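Local coordinates for putative Lipoprotein (Shewanella oneidensis, PDB 3U24) that is of unknown function but binds zinc and calcium ions and, as a putative lipoprotein of the DUF885 family in a metallopeptidase clan, may be a hydrolase, at residues L205-T208 and R209-A213; P41-A44 and L45-K49. One frame throughout, in Å; residues are numbered along the deposited sequence.

Contact 1: residues L205-T208 and R209-A213; sequences LFKT and RFDIA
Lys-207 and Asp-211, one helical turn apart, carry the charged part of this contact. The lysine chain has CG anti to the backbone N (chi1 -175°) and bends at chi2, which carries CD and CE alongside Asp-211 OD1. From there NZ donates to Asp-211 OD1 at 2.9 Å on the syn lone pair, completing a salt bridge on the exposed flank. The backbone repeats the same spacing: Arg-209 N bonds to Leu-205 O at 2.8 Å, and Ile-212 N to Thr-208 O at 3.1 Å with a nearly straight N-H (175°). These i to i+4 pairs mark regular alpha-helix, here an early part of the long helix 200-234. Apolar contacts follow the same rhythm. Leu-205 lays CD2 over one face of the Arg-209 guanidinium, offset toward its rim and 4.0 Å from CZ, while NH1 of that arginine is taken by the backbone O of Leu-146. On the buried flank Phe-206 CE1 approaches Phe-210 CD2 at 4.1 Å, the two side chains crossing at a slant. Phe-206 packs on Leu-189 and Val-193 of helix 187-195 and on Val-145 of helix 138-148, whereas Phe-210 meets Leu-190 and Phe-185.

Contact 2: residues P41-A44 and L45-K49; sequences PTWA and LYSGK
Ser-47 turns back on Trp-43 four residues earlier. Its CB lies 3.4 Å from Trp-43 O, and OG, anti to the carbonyl carbon and beside the backbone N (chi1 -59°), donates to that same Trp-43 O at 2.9 Å. The hydroxyl also passes Trp-43 CD1 at 3.7 Å, obliquely to the indole. Ser-47 N is the second donor to Trp-43 O, and the two arrive from opposite faces of the carbonyl plane, so this acceptor is gripped twice. Without the hydroxyl, as with an alanine here, Trp-43 O would probably keep the backbone bond alone and lose the grip on its second face. One residue back along the helix, Thr-42 and Tyr-46 run side by side, the methyl CG2 reaching Tyr-46 CE1 at 3.6 Å, while Thr-42 O lies at the ring edge, 3.3 Å from Tyr-46 CD1. The helix then ends in a Schellman motif: Gly-48 takes positive phi (103°), and Lys-49 N returns to Ala-44 O at 2.8 Å, from above the carbonyl plane. Thr-42 OG1 bonds with Glu-57 and Arg-148. Around this short helix, Ala-44, Ser-47 and Lys-49 rest on Trp-37 of helix 25-39, and Leu-45 and Tyr-46 meet Gln-129 of helix 124-131.

In the fold
Both contacts are local ones within single helices of a largely helical chain. Contact 2 comes first in sequence, at the C-terminal end of the short helix 41-47, and contact 1 follows in the early part of the long helix 200-234. They lie on different helices and do not touch: their centres are 24 Å apart and their nearest atoms about 14 Å. Both belong to the DUF885 region and lie on the same side of the chain's centre. Contact 1 is peripheral, its centre about 36 Å from that of the chain and away from the known metal sites. Contact 2 lies nearer, about 18 Å between centres, where the chain leaving its helix leads directly to His-50, which binds zinc with Glu-133.

Contact 1: residues L205-T208 and R209-A213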
loop_
_atom_site.group_PDB
_atom_site.type_symbol
_atom_site.label_atom_id
_atom_site.label_comp_id
_atom_site.label_asym_id
_atom_site.label_seq_id
_atom_site.Cartn_x
_atom_site.Cartn_y
_atom_site.Cartn_z
ATOM N N LEU A 205 20.443 32.430 11.635
ATOM C CA LEU A 205 20.141 31.303 12.496
ATOM C C LEU A 205 19.935 30.028 11.654
ATOM O O LEU A 205 20.352 28.899 12.038
ATOM C CB LEU A 205 18.890 31.581 13.280
ATOM C CG LEU A 205 18.455 30.488 14.280
ATOM C CD1 LEU A 205 19.585 30.145 15.268
ATOM C CD2 LEU A 205 17.131 30.872 14.980
ATOM N N PHE A 206 19.270 30.209 10.517
ATOM C CA PHE A 206 18.990 29.099 9.627
ATOM C C PHE A 206 20.309 28.478 9.182
ATOM O O PHE A 206 20.460 27.266 9.176
ATOM C CB PHE A 206 18.173 29.556 8.412
ATOM C CG PHE A 206 17.548 28.417 7.656
ATOM C CD1 PHE A 206 18.317 27.582 6.874
ATOM C CD2 PHE A 206 16.193 28.171 7.750
ATOM C CE1 PHE A 206 17.754 26.509 6.198
ATOM C CE2 PHE A 206 15.633 27.081 7.084
ATOM C CZ PHE A 206 16.421 26.264 6.288
ATOM N N LYS A 207 21.265 29.319 8.815
ATOM C CA LYS A 207 22.543 28.828 8.311
ATOM C C LYS A 207 23.315 28.059 9.416
ATOM O O LYS A 207 23.824 26.949 9.200
ATOM C CB LYS A 207 23.380 29.989 7.751
ATOM C CG LYS A 207 24.686 29.584 7.087
ATOM C CD LYS A 207 24.531 28.469 6.004
ATOM C CE LYS A 207 25.852 28.076 5.298
ATOM N NZ LYS A 207 25.776 26.722 4.633
ATOM N N THR A 208 23.382 28.674 10.593
ATOM C CA THR A 208 23.987 28.044 11.749
ATOM C C THR A 208 23.312 26.669 11.969
ATOM O O THR A 208 23.985 25.648 12.039
ATOM C CB THR A 208 23.846 28.961 12.994
ATOM O OG1 THR A 208 24.505 30.229 12.743
ATOM C CG2 THR A 208 24.413 28.282 14.285
ATOM N N ARG A 209 21.989 26.618 12.054
ATOM C CA ARG A 209 21.346 25.328 12.310
ATOM C C ARG A 209 21.549 24.334 11.183
ATOM O O ARG A 209 21.655 23.144 11.447
ATOM C CB ARG A 209 19.867 25.490 12.585
ATOM C CG ARG A 209 19.608 26.015 13.957
ATOM C CD ARG A 209 18.146 25.865 14.343
ATOM N NE ARG A 209 17.980 26.486 15.631
ATOM C CZ ARG A 209 16.874 27.065 16.062
ATOM N NH1 ARG A 209 15.756 27.100 15.318
ATOM N NH2 ARG A 209 16.879 27.628 17.274
ATOM N N PHE A 210 21.641 24.823 9.951
ATOM C CA PHE A 210 21.760 23.946 8.771
ATOM C C PHE A 210 23.137 23.289 8.744
ATOM O O PHE A 210 23.282 22.127 8.339
ATOM C CB PHE A 210 21.517 24.758 7.525
ATOM C CG PHE A 210 21.679 24.011 6.222
ATOM C CD1 PHE A 210 22.910 23.821 5.663
ATOM C CD2 PHE A 210 20.561 23.601 5.498
ATOM C CE1 PHE A 210 23.048 23.166 4.436
ATOM C CE2 PHE A 210 20.694 22.966 4.266
ATOM C CZ PHE A 210 21.948 22.741 3.741
ATOM N N ASP A 211 24.155 24.038 9.149
ATOM C CA ASP A 211 25.493 23.495 9.191
ATOM C C ASP A 211 25.556 22.473 10.331
ATOM O O ASP A 211 26.099 21.383 10.179
ATOM C CB ASP A 211 26.522 24.588 9.466
ATOM C CG ASP A 211 26.673 25.585 8.324
ATOM O OD1 ASP A 211 26.305 25.304 7.149
ATOM O OD2 ASP A 211 27.196 26.684 8.647
ATOM N N ILE A 212 25.010 22.814 11.487
ATOM C CA ILE A 212 24.963 21.806 12.561
ATOM C C ILE A 212 24.194 20.542 12.084
ATOM O O ILE A 212 24.632 19.423 12.333
ATOM C CB ILE A 212 24.357 22.369 13.842
ATOM C CG1 ILE A 212 25.309 23.389 14.469
ATOM C CG2 ILE A 212 24.048 21.271 14.855
ATOM C CD1 ILE A 212 24.619 24.237 15.531
ATOM N N ALA A 213 23.085 20.728 11.365
ATOM C CA ALA A 213 22.273 19.581 10.926
ATOM C C ALA A 213 23.019 18.701 9.937
ATOM O O ALA A 213 22.997 17.493 10.090
ATOM C CB ALA A 213 20.933 20.023 10.326
#

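Contact 2: residues P41-A44 and L45-K49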
loop_
_atom_site.group_PDB
_atom_site.type_symbol
_atom_site.label_atom_id
_atom_site.label_comp_id
_atom_site.label_asym_id
_atom_site.label_seq_id
_atom_site.Cartn_x
_atom_site.Cartn_y
_atom_site.Cartn_z
ATOM N N PRO A 41 2.998 15.031 16.288
ATOM C CA PRO A 41 2.654 15.986 15.240
ATOM C C PRO A 41 3.215 15.657 13.861
ATOM O O PRO A 41 2.714 16.184 12.877
ATOM C CB PRO A 41 3.195 17.335 15.779
ATOM C CG PRO A 41 4.104 16.962 16.920
ATOM C CD PRO A 41 3.552 15.675 17.474
ATOM N N THR A 42 4.226 14.812 13.760
ATOM C CA THR A 42 4.695 14.365 12.438
ATOM C C THR A 42 3.657 13.457 11.741
ATOM O O THR A 42 3.358 13.608 10.540
ATOM C CB THR A 42 6.056 13.687 12.547
ATOM O OG1 THR A 42 6.965 14.654 13.073
ATOM C CG2 THR A 42 6.570 13.154 11.179
ATOM N N TRP A 43 3.059 12.551 12.501
ATOM C CA TRP A 43 1.961 11.758 11.977
ATOM C C TRP A 43 0.847 12.666 11.485
ATOM O O TRP A 43 0.257 12.453 10.411
ATOM C CB TRP A 43 1.471 10.863 13.073
ATOM C CG TRP A 43 0.700 9.642 12.636
ATOM C CD1 TRP A 43 0.024 9.401 11.424
ATOM C CD2 TRP A 43 0.439 8.460 13.464
ATOM N NE1 TRP A 43 -0.595 8.156 11.443
ATOM C CE2 TRP A 43 -0.381 7.547 12.652
ATOM C CE3 TRP A 43 0.788 8.085 14.754
ATOM C CZ2 TRP A 43 -0.796 6.319 13.139
ATOM C CZ3 TRP A 43 0.371 6.836 15.225
ATOM C CH2 TRP A 43 -0.404 5.979 14.433
ATOM N N ALA A 44 0.570 13.720 12.241
ATOM C CA ALA A 44 -0.439 14.679 11.829
ATOM C C ALA A 44 -0.043 15.316 10.472
ATOM O O ALA A 44 -0.852 15.409 9.537
ATOM C CB ALA A 44 -0.611 15.753 12.889
ATOM N N LEU A 45 1.205 15.766 10.403
ATOM C CA LEU A 45 1.775 16.361 9.208
ATOM C C LEU A 45 1.607 15.434 8.003
ATOM O O LEU A 45 1.104 15.856 7.003
ATOM C CB LEU A 45 3.287 16.649 9.440
ATOM C CG LEU A 45 4.160 17.105 8.274
ATOM C CD1 LEU A 45 3.592 18.374 7.631
ATOM C CD2 LEU A 45 5.615 17.286 8.775
ATOM N N TYR A 46 1.988 14.177 8.137
ATOM C CA TYR A 46 1.805 13.236 7.062
ATOM C C TYR A 46 0.353 13.031 6.720
ATOM O O TYR A 46 0.058 12.743 5.576
ATOM C CB TYR A 46 2.424 11.895 7.387
ATOM C CG TYR A 46 3.911 11.795 7.090
ATOM C CD1 TYR A 46 4.854 12.189 8.016
ATOM C CD2 TYR A 46 4.379 11.280 5.876
ATOM C CE1 TYR A 46 6.214 12.069 7.773
ATOM C CE2 TYR A 46 5.768 11.171 5.623
ATOM C CZ TYR A 46 6.664 11.566 6.599
ATOM O OH TYR A 46 8.019 11.487 6.414
ATOM N N SER A 47 -0.559 13.213 7.685
ATOM C CA SER A 47 -1.990 13.054 7.417
ATOM C C SER A 47 -2.606 14.308 6.812
ATOM O O SER A 47 -3.760 14.312 6.377
ATOM C CB SER A 47 -2.710 12.678 8.704
ATOM O OG SER A 47 -2.146 11.467 9.200
ATOM N N GLY A 48 -1.837 15.390 6.792
ATOM C CA GLY A 48 -2.279 16.602 6.130
ATOM C C GLY A 48 -2.742 17.636 7.120
ATOM O O GLY A 48 -3.358 18.634 6.721
ATOM N N LYS A 49 -2.463 17.440 8.408
ATOM C CA LYS A 49 -2.817 18.462 9.388
ATOM C C LYS A 49 -1.565 18.968 10.102
ATOM O O LYS A 49 -0.844 18.212 10.778
ATOM C CB LYS A 49 -3.846 17.947 10.402
ATOM C CG LYS A 49 -4.595 19.081 11.095
ATOM C CD LYS A 49 -5.441 18.626 12.262
ATOM C CE LYS A 49 -5.978 19.820 13.052
ATOM N NZ LYS A 49 -6.608 20.833 12.169
#